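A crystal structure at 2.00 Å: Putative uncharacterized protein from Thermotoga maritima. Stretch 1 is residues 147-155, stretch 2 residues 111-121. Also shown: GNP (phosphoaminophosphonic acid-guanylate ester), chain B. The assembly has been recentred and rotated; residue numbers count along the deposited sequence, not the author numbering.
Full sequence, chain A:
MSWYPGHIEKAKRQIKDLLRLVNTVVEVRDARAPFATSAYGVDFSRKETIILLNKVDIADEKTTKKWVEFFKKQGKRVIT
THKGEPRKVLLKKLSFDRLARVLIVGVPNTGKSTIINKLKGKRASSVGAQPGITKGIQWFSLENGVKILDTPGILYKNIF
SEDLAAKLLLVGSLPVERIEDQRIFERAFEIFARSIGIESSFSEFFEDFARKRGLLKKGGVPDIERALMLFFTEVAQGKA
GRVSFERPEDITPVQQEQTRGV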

# COMPACT_ATOMS: atom_id res chain seq x y z
N LYS A 147 -17.59 -4.90 15.71
CA LYS A 147 -18.02 -3.78 14.88
C LYS A 147 -16.86 -3.26 14.04
O LYS A 147 -15.77 -3.03 14.57
CB LYS A 147 -18.55 -2.66 15.76
CG LYS A 147 -19.99 -2.85 16.21
CD LYS A 147 -20.43 -1.70 17.07
CE LYS A 147 -21.86 -1.88 17.52
NZ LYS A 147 -22.00 -3.07 18.42
N ILE A 148 -17.09 -3.08 12.73
CA ILE A 148 -16.09 -2.45 11.85
C ILE A 148 -16.65 -1.21 11.13
O ILE A 148 -17.72 -1.30 10.52
CB ILE A 148 -15.46 -3.51 10.87
CG1 ILE A 148 -14.89 -4.69 11.68
CG2 ILE A 148 -14.33 -2.87 10.01
CD1 ILE A 148 -14.74 -6.00 10.92
N LEU A 149 -15.98 -0.06 11.25
CA LEU A 149 -16.35 1.16 10.50
C LEU A 149 -16.34 0.90 9.01
O LEU A 149 -15.38 0.35 8.48
CB LEU A 149 -15.41 2.32 10.82
CG LEU A 149 -15.56 2.99 12.19
CD1 LEU A 149 -14.44 3.97 12.45
CD2 LEU A 149 -16.91 3.70 12.30
N ASP A 150 -17.41 1.30 8.32
CA ASP A 150 -17.55 0.94 6.91
C ASP A 150 -16.75 1.83 5.96
O ASP A 150 -16.76 1.61 4.74
CB ASP A 150 -19.04 0.85 6.48
CG ASP A 150 -19.72 2.21 6.43
OD1 ASP A 150 -19.17 3.22 6.92
OD2 ASP A 150 -20.85 2.26 5.91
N THR A 151 -16.08 2.85 6.52
CA THR A 151 -15.17 3.71 5.74
C THR A 151 -13.76 3.74 6.33
O THR A 151 -13.59 3.92 7.54
CB THR A 151 -15.72 5.16 5.56
OG1 THR A 151 -15.50 5.93 6.75
CG2 THR A 151 -17.18 5.15 5.26
N PRO A 152 -12.74 3.59 5.47
CA PRO A 152 -11.38 3.61 5.98
C PRO A 152 -10.89 5.02 6.25
O PRO A 152 -11.41 5.98 5.68
CB PRO A 152 -10.57 2.99 4.83
CG PRO A 152 -11.31 3.34 3.62
CD PRO A 152 -12.78 3.40 4.01
N GLY A 153 -9.92 5.15 7.14
CA GLY A 153 -9.19 6.40 7.29
C GLY A 153 -8.05 6.39 6.28
O GLY A 153 -7.35 5.38 6.11
N ILE A 154 -7.86 7.50 5.58
CA ILE A 154 -6.80 7.58 4.58
C ILE A 154 -5.70 8.48 5.13
O ILE A 154 -5.95 9.62 5.49
CB ILE A 154 -7.34 8.11 3.23
CG1 ILE A 154 -8.49 7.22 2.74
CG2 ILE A 154 -6.22 8.21 2.19
CD1 ILE A 154 -9.33 7.82 1.63
N LEU A 155 -4.48 7.94 5.19
CA LEU A 155 -3.34 8.68 5.71
C LEU A 155 -2.47 9.28 4.60
O LEU A 155 -1.93 8.57 3.76
CB LEU A 155 -2.50 7.76 6.60
CG LEU A 155 -1.47 8.35 7.58
CD1 LEU A 155 -0.05 8.33 7.01
CD2 LEU A 155 -1.85 9.75 8.11
PG GNP B . -7.69 4.57 -1.60
O1G GNP B . -7.67 4.87 -0.12
O2G GNP B . -6.54 5.24 -2.34
O3G GNP B . -9.07 4.90 -2.14
N3B GNP B . -7.57 3.06 -2.06
PB GNP B . -7.78 1.75 -1.19
O1B GNP B . -6.74 1.69 -0.11
O2B GNP B . -9.20 1.71 -0.74
O3A GNP B . -7.52 0.59 -2.17
PA GNP B . -8.52 -0.20 -3.07
O1A GNP B . -9.16 -1.29 -2.32
O2A GNP B . -9.42 0.69 -3.83
O5' GNP B . -7.57 -0.92 -4.08
C5' GNP B . -6.64 -0.20 -4.90
C4' GNP B . -6.25 -1.11 -6.06
O4' GNP B . -5.52 -2.29 -5.60
C3' GNP B . -7.39 -1.67 -6.89
O3' GNP B . -6.97 -1.74 -8.25
C2' GNP B . -7.56 -3.07 -6.32
O2' GNP B . -8.15 -3.92 -7.27
C1' GNP B . -6.11 -3.48 -6.07
N9 GNP B . -5.93 -4.45 -4.98
C8 GNP B . -6.49 -4.38 -3.72
N7 GNP B . -6.11 -5.37 -2.95
C5 GNP B . -5.26 -6.14 -3.77
C6 GNP B . -4.54 -7.34 -3.51
O6 GNP B . -4.51 -8.01 -2.46
N1 GNP B . -3.79 -7.76 -4.62
C2 GNP B . -3.74 -7.11 -5.84
N2 GNP B . -2.97 -7.65 -6.80
N3 GNP B . -4.40 -5.99 -6.09
C4 GNP B . -5.14 -5.57 -5.02
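Stretch 2 (111-121) GKSTIINKLKG

Stretch 2 is a helix from Lys 112 to Lys 120, with Gly 111 at the N-cap position and Gly 121 leaving helical geometry at positive phi. Its backbone hydrogen bonds run from Ile 115 N to Gly 111 O (3.0 Å) through to Gly 121 N to Asn 117 O (2.9 Å). Stretch 1 has strands at 147-149 and 153-154, with a non-strand segment between them. The two run in opposite senses: Ile 148 lies by Leu 119 near the helix end, and Ile 154 by Lys 112 at its start. The CA atoms of Asp 150 and Ile 116 lie 6.6 Å apart, those of Pro 152 and Lys 112 6.3 Å. No hydrogen bond joins the stretches; 401 Å² of surface is buried, both sides summed.

Lys 147 makes no contact with the helix. Ile 148 is buried, and its CA-to-CB bond points toward the helix. Ile 148 CD1 lies 4.0 Å from Leu 119 CD2, an apolar contact near the helix C-terminal end. The CA-to-CB bond of Leu 149 points away, and the residue meets the helix through its backbone: Leu 149 O is 4.2 Å from Ile 116 CD1.

Asp 150 has phi/psi of -80/-3, which breaks the extended run. Asp 150 O lies 3.6 Å from Ile 116 CG2. Asp 150 CB is 4.0 Å from Lys 120 NZ. The Lys 120 side chain starts sideways, but its end comes nearer to stretch 1. The CA-to-CB bond of Thr 151 points away, and the residue adds little; Thr 151 C is 4.0 Å from Ile 116 CD1.

The CA-to-CB bond of Pro 152 points toward the helix, and the residue touches Lys 112 and Ile 116, about one turn apart. Pro 152 CD is 3.5 Å from Ile 116 CD1, and Pro 152 CB is 3.7 Å from Lys 112 CB. Ile 116 thus packs against the link between the strands, touching each residue from Leu 149 to Pro 152.

Gly 153 has no side chain, and Gly 153 O lies 3.8 Å from Lys 112 CE. Ile 154 CG1 is 4.1 Å from Lys 112 CE. The Lys 112 side chain therefore runs past this strand with its aliphatic part in contact, while its NZ goes on to GNP. Lys 112 NZ donates hydrogen bonds to GNP O1G (2.8 Å) and GNP O1B (2.5 Å, very short). Ile 154 also approaches the nucleotide, with Ile 154 CG1 3.8 Å from GNP O1G. Leu 155 makes no contact with the helix, and the end of its side chain leads away.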

# COMPACT_ATOMS: atom_id res chain seq x y z
N GLY A 111 -5.37 -1.06 -0.47
CA GLY A 111 -6.40 -2.12 -0.54
C GLY A 111 -7.52 -2.05 0.50
O GLY A 111 -8.19 -3.05 0.76
N LYS A 112 -7.74 -0.86 1.07
CA LYS A 112 -8.62 -0.70 2.23
C LYS A 112 -10.10 -0.91 1.91
O LYS A 112 -10.81 -1.57 2.69
CB LYS A 112 -8.40 0.66 2.89
CG LYS A 112 -6.94 0.91 3.29
CD LYS A 112 -6.70 2.31 3.89
CE LYS A 112 -7.03 3.42 2.91
NZ LYS A 112 -6.23 3.31 1.67
N SER A 113 -10.54 -0.37 0.78
CA SER A 113 -11.93 -0.50 0.32
C SER A 113 -12.25 -1.95 -0.03
O SER A 113 -13.33 -2.46 0.30
CB SER A 113 -12.19 0.38 -0.89
OG SER A 113 -12.02 1.74 -0.52
N THR A 114 -11.29 -2.60 -0.68
CA THR A 114 -11.37 -4.00 -1.03
C THR A 114 -11.50 -4.88 0.22
O THR A 114 -12.34 -5.79 0.26
CB THR A 114 -10.16 -4.39 -1.91
OG1 THR A 114 -10.17 -3.56 -3.09
CG2 THR A 114 -10.20 -5.87 -2.31
N ILE A 115 -10.69 -4.62 1.23
CA ILE A 115 -10.77 -5.35 2.51
C ILE A 115 -12.14 -5.17 3.21
O ILE A 115 -12.74 -6.15 3.67
CB ILE A 115 -9.58 -4.99 3.43
CG1 ILE A 115 -8.30 -5.60 2.84
CG2 ILE A 115 -9.79 -5.47 4.89
CD1 ILE A 115 -7.03 -5.16 3.51
N ILE A 116 -12.62 -3.93 3.28
CA ILE A 116 -13.95 -3.66 3.85
C ILE A 116 -15.05 -4.39 3.10
O ILE A 116 -15.94 -4.98 3.72
CB ILE A 116 -14.23 -2.13 3.91
CG1 ILE A 116 -13.28 -1.48 4.91
CG2 ILE A 116 -15.69 -1.84 4.32
CD1 ILE A 116 -13.30 0.01 4.85
N ASN A 117 -14.98 -4.38 1.77
CA ASN A 117 -15.98 -5.07 0.97
C ASN A 117 -16.03 -6.56 1.28
O ASN A 117 -17.12 -7.12 1.42
CB ASN A 117 -15.74 -4.83 -0.52
CG ASN A 117 -16.01 -3.40 -0.93
OD1 ASN A 117 -16.51 -2.58 -0.14
ND2 ASN A 117 -15.68 -3.09 -2.18
N LYS A 118 -14.87 -7.20 1.40
CA LYS A 118 -14.77 -8.60 1.80
C LYS A 118 -15.37 -8.83 3.19
O LYS A 118 -16.24 -9.69 3.36
CB LYS A 118 -13.31 -9.07 1.78
CG LYS A 118 -13.14 -10.58 1.77
CD LYS A 118 -11.67 -10.98 1.96
CE LYS A 118 -10.82 -10.63 0.76
NZ LYS A 118 -9.51 -11.32 0.83
N LEU A 119 -14.90 -8.05 4.16
CA LEU A 119 -15.41 -8.09 5.54
C LEU A 119 -16.94 -7.90 5.63
O LEU A 119 -17.62 -8.62 6.37
CB LEU A 119 -14.71 -7.04 6.39
CG LEU A 119 -13.52 -7.36 7.30
CD1 LEU A 119 -12.71 -8.56 6.83
CD2 LEU A 119 -12.64 -6.14 7.46
N LYS A 120 -17.46 -6.93 4.88
CA LYS A 120 -18.87 -6.57 4.92
C LYS A 120 -19.76 -7.62 4.24
O LYS A 120 -20.63 -8.22 4.89
CB LYS A 120 -19.05 -5.20 4.27
CG LYS A 120 -20.39 -4.51 4.48
CD LYS A 120 -20.26 -2.99 4.33
CE LYS A 120 -19.59 -2.60 3.02
NZ LYS A 120 -19.08 -1.19 3.05
N GLY A 121 -19.54 -7.82 2.95
CA GLY A 121 -20.39 -8.68 2.13
C GLY A 121 -21.65 -7.96 1.69
O GLY A 121 -21.64 -6.73 1.51